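Local coordinates for protein beta-glycosidase (Bacteroides caccae, PDB 6T2R) that probably acts as a family 16 endo-beta-galactosidase, an O-glycanase that cuts within the glycan chains of mucin to begin its breakdown by a human gut bacterium, at residues G73-V81 with Q91-T99; S154-S162 with L199-F209. One frame throughout, in Å; residues are numbered along the deposited sequence.

Interaction 1 of 2, residues G73-V81 with Q91-T99; sequences GLLILKGIV and QYLTGGLWT
The carbonyl oxygen of Ile80 is approached by several groups of Tyr92-Leu93: Leu93 N donates to Ile80 O over 2.9 Å in a nearly straight bond (171° at the hydrogen), the CA-H of Tyr92 adds a weaker contact, and the Tyr92 ring brings its edge alongside, with that oxygen in the ring plane. In return Ile80 N binds Leu93 O at 2.8 Å, so Ile80 and Leu93 form an antiparallel hydrogen-bonded pair. Their side chains lie on the same face, where a chi1 of 68° tucks Ile80 CG1 between its own backbone N and carbonyl carbon, and from there it meets Leu93 CB at 3.8 Å. On the other face Gly79 pairs with Thr94, whose CG2 rests 3.9 Å from the bare CA of Gly79, while Thr94 OG1 bonds to Thr60. Strands 74-81 and 92-98 make a beta hairpin of the family 16 jelly roll, and the chains part after Gly95, whose N reaches Lys78 O at 3.0 Å. Beyond this bond leucines fill the widening wedge. Because Gly95 lacks a side chain, Leu77 CD2 can settle against its backbone, 3.8 Å from Gly95 C. Farther along, Leu75 and Leu97 meet tip to tip, Leu75 CD2 lying 3.8 Å from Leu97 CD1. Lys78 leaves the strand on the side away from 91-99, and its NZ forms a salt bridge with Glu69.

Interaction 2 of 2, residues S154-S162 with L199-F209; sequences SIVYQTVHS and LVFHVNGKRNF
The side chains of Gln158 and Asn208 run antiparallel alongside one another, their amide planes only 14° apart, which lets Asn208 ND2 donate to Gln158 OE1 (3.0 Å) in both amide planes, on a lone pair. With chi1 at -177° the Asn208 amide swings out opposite its own backbone N and lies beside Gln158; its ND2 also bonds Asn178 O. The other end of the Gln158 amide is held too: NE2 bonds Ile146 O and, at 3.2 Å, His202 O, which it meets from above the carbonyl plane. A two-sided amide thus suits this buried place, its oxygen and nitrogen both satisfied. Phe201 is turned 67° from the Gln158 amide and runs alongside it in the opposite sense, Phe201 CB lying 3.4 Å from Gln158 OE1. At the ring's far edge, near its plane, Val160 CG1 approaches Phe201 CZ to 3.8 Å, and the same methyl touches Leu199 CD1 at 3.7 Å, where the two side chains cross at a slant. Phe209 brings CE1 obliquely to within 3.4 Å of Gln158 O. Branched Val156 and Val203 close the other end, CG2 to CG2. The hairpin of 198-203 and 206-212, with its type I' turn, therefore packs face to face on strand 155-161, as opposing layers do in the jelly-roll beta-sandwich of family 16.

Both contacts are largely buried, yet they join the fold differently. Interaction 1 links strands adjacent along the chain, chiefly by backbone hydrogen bonds, and turns to leucine packing where the strands separate; its Val81 and Gln91 end reaches the surface. Interaction 2 joins distant parts of the sequence across the sandwich by side chains, with a side-chain amide pair, Gln158 of it buried, set among aromatic and aliphatic groups. The two lie on opposite sides of the chain's centre, about 14 Å apart at their nearest atoms. Strand pairings relate them: 92-98 leads through 228-233, 125-130 and 143-145 to 155-161, while 74-81 leads through 251-263, 108-116 and 187-195 to the hairpin 198-212.

Interaction 1 of 2, residues G73-V81 with Q91-T99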
loop_
_atom_site.group_PDB
_atom_site.type_symbol
_atom_site.label_atom_id
_atom_site.label_comp_id
_atom_site.label_asym_id
_atom_site.label_seq_id
_atom_site.Cartn_x
_atom_site.Cartn_y
_atom_site.Cartn_z
ATOM N N GLY A 73 -13.358 16.112 -0.193
ATOM C CA GLY A 73 -12.050 15.970 0.480
ATOM C C GLY A 73 -11.545 14.528 0.578
ATOM O O GLY A 73 -10.651 14.300 1.399
ATOM N N LEU A 74 -12.056 13.608 -0.257
ATOM C CA LEU A 74 -11.584 12.202 -0.413
ATOM C C LEU A 74 -10.888 11.998 -1.762
ATOM O O LEU A 74 -11.427 12.424 -2.824
ATOM C CB LEU A 74 -12.794 11.262 -0.371
ATOM C CG LEU A 74 -13.559 11.194 0.942
ATOM C CD1 LEU A 74 -14.608 10.111 0.852
ATOM C CD2 LEU A 74 -12.617 10.949 2.117
ATOM N N LEU A 75 -9.799 11.238 -1.769
ATOM C CA LEU A 75 -9.239 10.716 -3.035
ATOM C C LEU A 75 -10.056 9.488 -3.480
ATOM O O LEU A 75 -10.367 8.685 -2.644
ATOM C CB LEU A 75 -7.763 10.354 -2.838
ATOM C CG LEU A 75 -7.173 9.488 -3.964
ATOM C CD1 LEU A 75 -7.011 10.339 -5.220
ATOM C CD2 LEU A 75 -5.841 8.856 -3.523
ATOM N N ILE A 76 -10.377 9.358 -4.767
ATOM C CA ILE A 76 -11.177 8.228 -5.330
ATOM C C ILE A 76 -10.354 7.604 -6.430
ATOM O O ILE A 76 -9.957 8.326 -7.345
ATOM C CB ILE A 76 -12.518 8.705 -5.912
ATOM C CG1 ILE A 76 -13.208 9.677 -4.963
ATOM C CG2 ILE A 76 -13.399 7.517 -6.258
ATOM C CD1 ILE A 76 -13.598 9.042 -3.674
ATOM N N LEU A 77 -10.088 6.323 -6.330
ATOM C CA LEU A 77 -9.361 5.584 -7.386
ATOM C C LEU A 77 -10.300 4.501 -7.854
ATOM O O LEU A 77 -10.915 3.907 -6.948
ATOM C CB LEU A 77 -8.092 4.990 -6.772
ATOM C CG LEU A 77 -7.057 6.018 -6.322
ATOM C CD1 LEU A 77 -5.948 5.342 -5.520
ATOM C CD2 LEU A 77 -6.477 6.753 -7.522
ATOM N N LYS A 78 -10.475 4.330 -9.176
ATOM C CA LYS A 78 -11.597 3.497 -9.713
ATOM C C LYS A 78 -11.031 2.410 -10.612
ATOM O O LYS A 78 -9.942 2.612 -11.173
ATOM C CB LYS A 78 -12.620 4.332 -10.486
ATOM C CG LYS A 78 -13.048 5.603 -9.775
ATOM C CD LYS A 78 -13.765 6.621 -10.662
ATOM C CE LYS A 78 -13.991 7.916 -9.917
ATOM N NZ LYS A 78 -14.748 8.889 -10.742
ATOM N N GLY A 79 -11.738 1.296 -10.652
ATOM C CA GLY A 79 -11.568 0.229 -11.646
ATOM C C GLY A 79 -12.778 0.223 -12.585
ATOM O O GLY A 79 -13.893 0.203 -12.080
ATOM N N ILE A 80 -12.560 0.280 -13.897
ATOM C CA ILE A 80 -13.634 0.400 -14.920
ATOM C C ILE A 80 -13.353 -0.551 -16.089
ATOM O O ILE A 80 -12.193 -0.943 -16.330
ATOM C CB ILE A 80 -13.732 1.857 -15.404
ATOM C CG1 ILE A 80 -12.484 2.257 -16.193
ATOM C CG2 ILE A 80 -14.009 2.793 -14.237
ATOM C CD1 ILE A 80 -12.429 3.705 -16.574
ATOM N N VAL A 81 -14.401 -0.882 -16.820
ATOM C CA VAL A 81 -14.298 -1.587 -18.116
ATOM C C VAL A 81 -13.657 -0.618 -19.103
ATOM O O VAL A 81 -14.127 0.510 -19.164
ATOM C CB VAL A 81 -15.671 -2.016 -18.634
ATOM C CG1 VAL A 81 -15.479 -2.852 -19.893
ATOM C CG2 VAL A 81 -16.491 -2.749 -17.587
ATOM N N GLN A 91 -8.254 -5.099 -20.750
ATOM C CA GLN A 91 -9.712 -5.310 -20.616
ATOM C C GLN A 91 -10.288 -4.337 -19.585
ATOM O O GLN A 91 -11.423 -3.898 -19.768
ATOM C CB GLN A 91 -9.908 -6.757 -20.200
ATOM C CG GLN A 91 -11.337 -7.249 -20.292
ATOM C CD GLN A 91 -11.295 -8.759 -20.198
ATOM O OE1 GLN A 91 -10.224 -9.363 -20.159
ATOM N NE2 GLN A 91 -12.456 -9.389 -20.160
ATOM N N TYR A 92 -9.507 -3.994 -18.559
ATOM C CA TYR A 92 -9.938 -3.142 -17.426
ATOM C C TYR A 92 -8.865 -2.098 -17.154
ATOM O O TYR A 92 -7.677 -2.375 -17.420
ATOM C CB TYR A 92 -10.187 -4.003 -16.196
ATOM C CG TYR A 92 -11.182 -5.097 -16.436
ATOM C CD1 TYR A 92 -12.531 -4.823 -16.419
ATOM C CD2 TYR A 92 -10.791 -6.405 -16.653
ATOM C CE1 TYR A 92 -13.480 -5.808 -16.639
ATOM C CE2 TYR A 92 -11.728 -7.411 -16.853
ATOM C CZ TYR A 92 -13.078 -7.105 -16.878
ATOM O OH TYR A 92 -14.045 -8.057 -17.068
ATOM N N LEU A 93 -9.296 -0.933 -16.677
ATOM C CA LEU A 93 -8.451 0.239 -16.330
ATOM C C LEU A 93 -8.598 0.549 -14.830
ATOM O O LEU A 93 -9.769 0.605 -14.331
ATOM C CB LEU A 93 -8.891 1.441 -17.156
ATOM C CG LEU A 93 -8.793 1.260 -18.662
ATOM C CD1 LEU A 93 -9.292 2.516 -19.368
ATOM C CD2 LEU A 93 -7.355 0.927 -19.076
ATOM N N THR A 94 -7.475 0.747 -14.129
ATOM C CA THR A 94 -7.498 1.090 -12.686
ATOM C C THR A 94 -6.637 2.325 -12.458
ATOM O O THR A 94 -5.684 2.559 -13.245
ATOM C CB THR A 94 -7.039 -0.072 -11.791
ATOM O OG1 THR A 94 -5.680 -0.381 -12.135
ATOM C CG2 THR A 94 -7.945 -1.280 -11.893
ATOM N N GLY A 95 -7.002 3.095 -11.436
ATOM C CA GLY A 95 -6.235 4.271 -10.985
ATOM C C GLY A 95 -5.354 3.892 -9.808
ATOM O O GLY A 95 -5.768 3.018 -8.998
ATOM N N GLY A 96 -4.172 4.500 -9.751
ATOM C CA GLY A 96 -3.175 4.345 -8.683
ATOM C C GLY A 96 -2.274 5.562 -8.602
ATOM O O GLY A 96 -2.048 6.207 -9.647
ATOM N N LEU A 97 -1.863 5.906 -7.379
ATOM C CA LEU A 97 -0.872 6.957 -7.100
ATOM C C LEU A 97 0.320 6.342 -6.360
ATOM O O LEU A 97 0.106 5.416 -5.537
ATOM C CB LEU A 97 -1.500 8.045 -6.241
ATOM C CG LEU A 97 -2.640 8.867 -6.850
ATOM C CD1 LEU A 97 -3.029 9.958 -5.860
ATOM C CD2 LEU A 97 -2.271 9.512 -8.179
ATOM N N TRP A 98 1.521 6.877 -6.603
ATOM C CA TRP A 98 2.737 6.511 -5.839
ATOM C C TRP A 98 3.601 7.737 -5.560
ATOM O O TRP A 98 3.413 8.806 -6.182
ATOM C CB TRP A 98 3.502 5.370 -6.509
ATOM C CG TRP A 98 4.102 5.639 -7.858
ATOM C CD1 TRP A 98 4.403 6.835 -8.447
ATOM C CD2 TRP A 98 4.580 4.624 -8.753
ATOM N NE1 TRP A 98 4.992 6.628 -9.661
ATOM C CE2 TRP A 98 5.108 5.284 -9.881
ATOM C CE3 TRP A 98 4.603 3.226 -8.700
ATOM C CZ2 TRP A 98 5.668 4.594 -10.946
ATOM C CZ3 TRP A 98 5.133 2.540 -9.769
ATOM C CH2 TRP A 98 5.670 3.218 -10.869
ATOM N N THR A 99 4.421 7.626 -4.540
ATOM C CA THR A 99 5.289 8.736 -4.091
ATOM C C THR A 99 6.690 8.522 -4.659
ATOM O O THR A 99 7.597 9.229 -4.192
ATOM C CB THR A 99 5.421 8.845 -2.569
ATOM O OG1 THR A 99 6.103 7.718 -2.007
ATOM C CG2 THR A 99 4.089 9.053 -1.901
#

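Interaction 2 of 2, residues S154-S162 with L199-F209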
loop_
_atom_site.group_PDB
_atom_site.type_symbol
_atom_site.label_atom_id
_atom_site.label_comp_id
_atom_site.label_asym_id
_atom_site.label_seq_id
_atom_site.Cartn_x
_atom_site.Cartn_y
_atom_site.Cartn_z
ATOM N N SER A 154 -14.650 -9.685 3.880
ATOM C CA SER A 154 -14.716 -8.879 5.118
ATOM C C SER A 154 -13.399 -9.012 5.897
ATOM O O SER A 154 -13.383 -8.747 7.127
ATOM C CB SER A 154 -15.876 -9.347 5.936
ATOM O OG SER A 154 -15.593 -10.664 6.397
ATOM N N ILE A 155 -12.330 -9.446 5.222
ATOM C CA ILE A 155 -10.957 -9.483 5.813
ATOM C C ILE A 155 -9.997 -8.820 4.831
ATOM O O ILE A 155 -10.335 -8.760 3.642
ATOM C CB ILE A 155 -10.520 -10.924 6.071
ATOM C CG1 ILE A 155 -10.559 -11.711 4.755
ATOM C CG2 ILE A 155 -11.346 -11.533 7.211
ATOM C CD1 ILE A 155 -9.715 -12.970 4.720
ATOM N N VAL A 156 -8.833 -8.400 5.319
ATOM C CA VAL A 156 -7.724 -7.928 4.452
ATOM C C VAL A 156 -6.502 -8.771 4.791
ATOM O O VAL A 156 -6.419 -9.295 5.922
ATOM C CB VAL A 156 -7.416 -6.433 4.619
ATOM C CG1 VAL A 156 -8.597 -5.558 4.244
ATOM C CG2 VAL A 156 -6.903 -6.123 6.016
ATOM N N TYR A 157 -5.595 -8.854 3.836
ATOM C CA TYR A 157 -4.248 -9.448 3.986
ATOM C C TYR A 157 -3.279 -8.310 4.297
ATOM O O TYR A 157 -3.300 -7.262 3.609
ATOM C CB TYR A 157 -3.861 -10.197 2.714
ATOM C CG TYR A 157 -4.738 -11.385 2.388
ATOM C CD1 TYR A 157 -6.034 -11.216 1.918
ATOM C CD2 TYR A 157 -4.264 -12.674 2.511
ATOM C CE1 TYR A 157 -6.845 -12.294 1.608
ATOM C CE2 TYR A 157 -5.059 -13.766 2.191
ATOM C CZ TYR A 157 -6.350 -13.573 1.740
ATOM O OH TYR A 157 -7.136 -14.636 1.436
ATOM N N GLN A 158 -2.417 -8.544 5.271
ATOM C CA GLN A 158 -1.166 -7.783 5.427
ATOM C C GLN A 158 -0.007 -8.782 5.254
ATOM O O GLN A 158 -0.116 -9.927 5.778
ATOM C CB GLN A 158 -1.229 -7.042 6.760
ATOM C CG GLN A 158 -2.399 -6.046 6.833
ATOM C CD GLN A 158 -2.384 -5.244 8.116
ATOM O OE1 GLN A 158 -2.604 -5.802 9.200
ATOM N NE2 GLN A 158 -2.097 -3.950 8.008
ATOM N N THR A 159 1.044 -8.404 4.513
ATOM C CA THR A 159 2.075 -9.355 4.017
ATOM C C THR A 159 3.406 -8.655 3.774
ATOM O O THR A 159 3.395 -7.443 3.557
ATOM C CB THR A 159 1.673 -10.000 2.691
ATOM O OG1 THR A 159 0.275 -10.244 2.703
ATOM C CG2 THR A 159 2.377 -11.318 2.473
ATOM N N VAL A 160 4.503 -9.407 3.874
ATOM C CA VAL A 160 5.859 -8.980 3.424
ATOM C C VAL A 160 6.287 -9.992 2.375
ATOM O O VAL A 160 5.884 -11.158 2.469
ATOM C CB VAL A 160 6.920 -8.845 4.545
ATOM C CG1 VAL A 160 6.469 -7.900 5.637
ATOM C CG2 VAL A 160 7.312 -10.174 5.180
ATOM N N HIS A 161 7.076 -9.535 1.421
ATOM C CA HIS A 161 7.800 -10.395 0.452
ATOM C C HIS A 161 9.268 -9.982 0.449
ATOM O O HIS A 161 9.558 -8.741 0.603
ATOM C CB HIS A 161 7.178 -10.231 -0.935
ATOM C CG HIS A 161 5.722 -10.416 -0.889
ATOM N ND1 HIS A 161 5.165 -11.656 -0.964
ATOM C CD2 HIS A 161 4.714 -9.536 -0.723
ATOM C CE1 HIS A 161 3.852 -11.534 -0.894
ATOM N NE2 HIS A 161 3.559 -10.258 -0.722
ATOM N N SER A 162 10.149 -10.947 0.232
ATOM C CA SER A 162 11.607 -10.724 0.203
ATOM C C SER A 162 12.296 -11.810 -0.621
ATOM O O SER A 162 11.658 -12.762 -0.992
ATOM C CB SER A 162 12.128 -10.745 1.615
ATOM O OG SER A 162 11.987 -12.042 2.199
ATOM N N LEU A 199 8.663 -5.625 11.849
ATOM C CA LEU A 199 7.528 -4.835 11.338
ATOM C C LEU A 199 6.297 -5.245 12.151
ATOM O O LEU A 199 6.174 -6.440 12.417
ATOM C CB LEU A 199 7.309 -5.093 9.846
ATOM C CG LEU A 199 8.490 -4.872 8.902
ATOM C CD1 LEU A 199 8.019 -5.005 7.444
ATOM C CD2 LEU A 199 9.183 -3.530 9.137
ATOM N N VAL A 200 5.430 -4.296 12.515
ATOM C CA VAL A 200 4.145 -4.582 13.223
ATOM C C VAL A 200 2.994 -3.987 12.408
ATOM O O VAL A 200 3.018 -2.761 12.181
ATOM C CB VAL A 200 4.120 -4.010 14.647
ATOM C CG1 VAL A 200 2.841 -4.422 15.353
ATOM C CG2 VAL A 200 5.365 -4.395 15.458
ATOM N N PHE A 201 2.050 -4.847 11.998
ATOM C CA PHE A 201 0.873 -4.512 11.155
ATOM C C PHE A 201 -0.351 -4.307 12.037
ATOM O O PHE A 201 -0.558 -5.098 12.954
ATOM C CB PHE A 201 0.627 -5.618 10.138
ATOM C CG PHE A 201 1.689 -5.696 9.068
ATOM C CD1 PHE A 201 1.608 -4.936 7.903
ATOM C CD2 PHE A 201 2.775 -6.532 9.224
ATOM C CE1 PHE A 201 2.594 -5.012 6.922
ATOM C CE2 PHE A 201 3.754 -6.615 8.243
ATOM C CZ PHE A 201 3.661 -5.875 7.092
ATOM N N HIS A 202 -1.114 -3.263 11.753
ATOM C CA HIS A 202 -2.327 -2.877 12.502
ATOM C C HIS A 202 -3.426 -2.621 11.488
ATOM O O HIS A 202 -3.121 -2.149 10.384
ATOM C CB HIS A 202 -2.101 -1.627 13.372
ATOM C CG HIS A 202 -1.092 -1.809 14.451
ATOM N ND1 HIS A 202 0.220 -1.399 14.308
ATOM C CD2 HIS A 202 -1.188 -2.393 15.672
ATOM C CE1 HIS A 202 0.880 -1.688 15.421
ATOM N NE2 HIS A 202 0.034 -2.322 16.274
ATOM N N VAL A 203 -4.641 -2.997 11.868
ATOM C CA VAL A 203 -5.914 -2.502 11.285
ATOM C C VAL A 203 -6.720 -1.878 12.439
ATOM O O VAL A 203 -6.873 -2.562 13.480
ATOM C CB VAL A 203 -6.653 -3.658 10.586
ATOM C CG1 VAL A 203 -7.998 -3.224 10.088
ATOM C CG2 VAL A 203 -5.830 -4.226 9.443
ATOM N N ASN A 204 -7.155 -0.621 12.272
ATOM C CA ASN A 204 -7.841 0.204 13.304
ATOM C C ASN A 204 -7.101 0.141 14.644
ATOM O O ASN A 204 -7.765 0.080 15.642
ATOM C CB ASN A 204 -9.304 -0.249 13.422
ATOM C CG ASN A 204 -9.987 -0.186 12.072
ATOM O OD1 ASN A 204 -9.752 0.755 11.323
ATOM N ND2 ASN A 204 -10.777 -1.185 11.720
ATOM N N GLY A 205 -5.773 0.095 14.691
ATOM C CA GLY A 205 -5.077 0.099 15.996
ATOM C C GLY A 205 -4.999 -1.268 16.673
ATOM O O GLY A 205 -4.209 -1.391 17.601
ATOM N N LYS A 206 -5.695 -2.280 16.162
ATOM C CA LYS A 206 -5.545 -3.697 16.539
ATOM C C LYS A 206 -4.308 -4.279 15.832
ATOM O O LYS A 206 -4.154 -4.108 14.620
ATOM C CB LYS A 206 -6.846 -4.420 16.185
ATOM C CG LYS A 206 -6.915 -5.904 16.536
ATOM C CD LYS A 206 -7.428 -6.253 17.936
ATOM C CE LYS A 206 -6.393 -6.929 18.822
ATOM N NZ LYS A 206 -6.750 -6.853 20.264
ATOM N N ARG A 207 -3.439 -4.956 16.578
ATOM C CA ARG A 207 -2.257 -5.656 16.031
ATOM C C ARG A 207 -2.756 -6.875 15.256
ATOM O O ARG A 207 -3.477 -7.682 15.845
ATOM C CB ARG A 207 -1.291 -6.087 17.142
ATOM C CG ARG A 207 -0.207 -7.051 16.654
ATOM C CD ARG A 207 1.037 -7.200 17.533
ATOM N NE ARG A 207 0.803 -7.054 18.967
ATOM C CZ ARG A 207 0.213 -7.955 19.738
ATOM N NH1 ARG A 207 -0.209 -9.099 19.217
ATOM N NH2 ARG A 207 0.044 -7.703 21.028
ATOM N N ASN A 208 -2.355 -6.993 13.994
ATOM C CA ASN A 208 -2.608 -8.157 13.114
ATOM C C ASN A 208 -1.494 -9.168 13.400
ATOM O O ASN A 208 -1.782 -10.262 13.847
ATOM C CB ASN A 208 -2.676 -7.774 11.628
ATOM C CG ASN A 208 -3.002 -8.954 10.727
ATOM O OD1 ASN A 208 -3.097 -10.067 11.210
ATOM N ND2 ASN A 208 -3.123 -8.749 9.420
ATOM N N PHE A 209 -0.256 -8.822 13.096
ATOM C CA PHE A 209 0.873 -9.751 13.266
ATOM C C PHE A 209 2.158 -8.956 13.220
ATOM O O PHE A 209 2.098 -7.751 12.842
ATOM C CB PHE A 209 0.862 -10.866 12.223
ATOM C CG PHE A 209 1.506 -10.538 10.902
ATOM C CD1 PHE A 209 0.849 -9.752 9.971
ATOM C CD2 PHE A 209 2.706 -11.121 10.540
ATOM C CE1 PHE A 209 1.415 -9.519 8.732
ATOM C CE2 PHE A 209 3.281 -10.880 9.295
ATOM C CZ PHE A 209 2.633 -10.075 8.393
#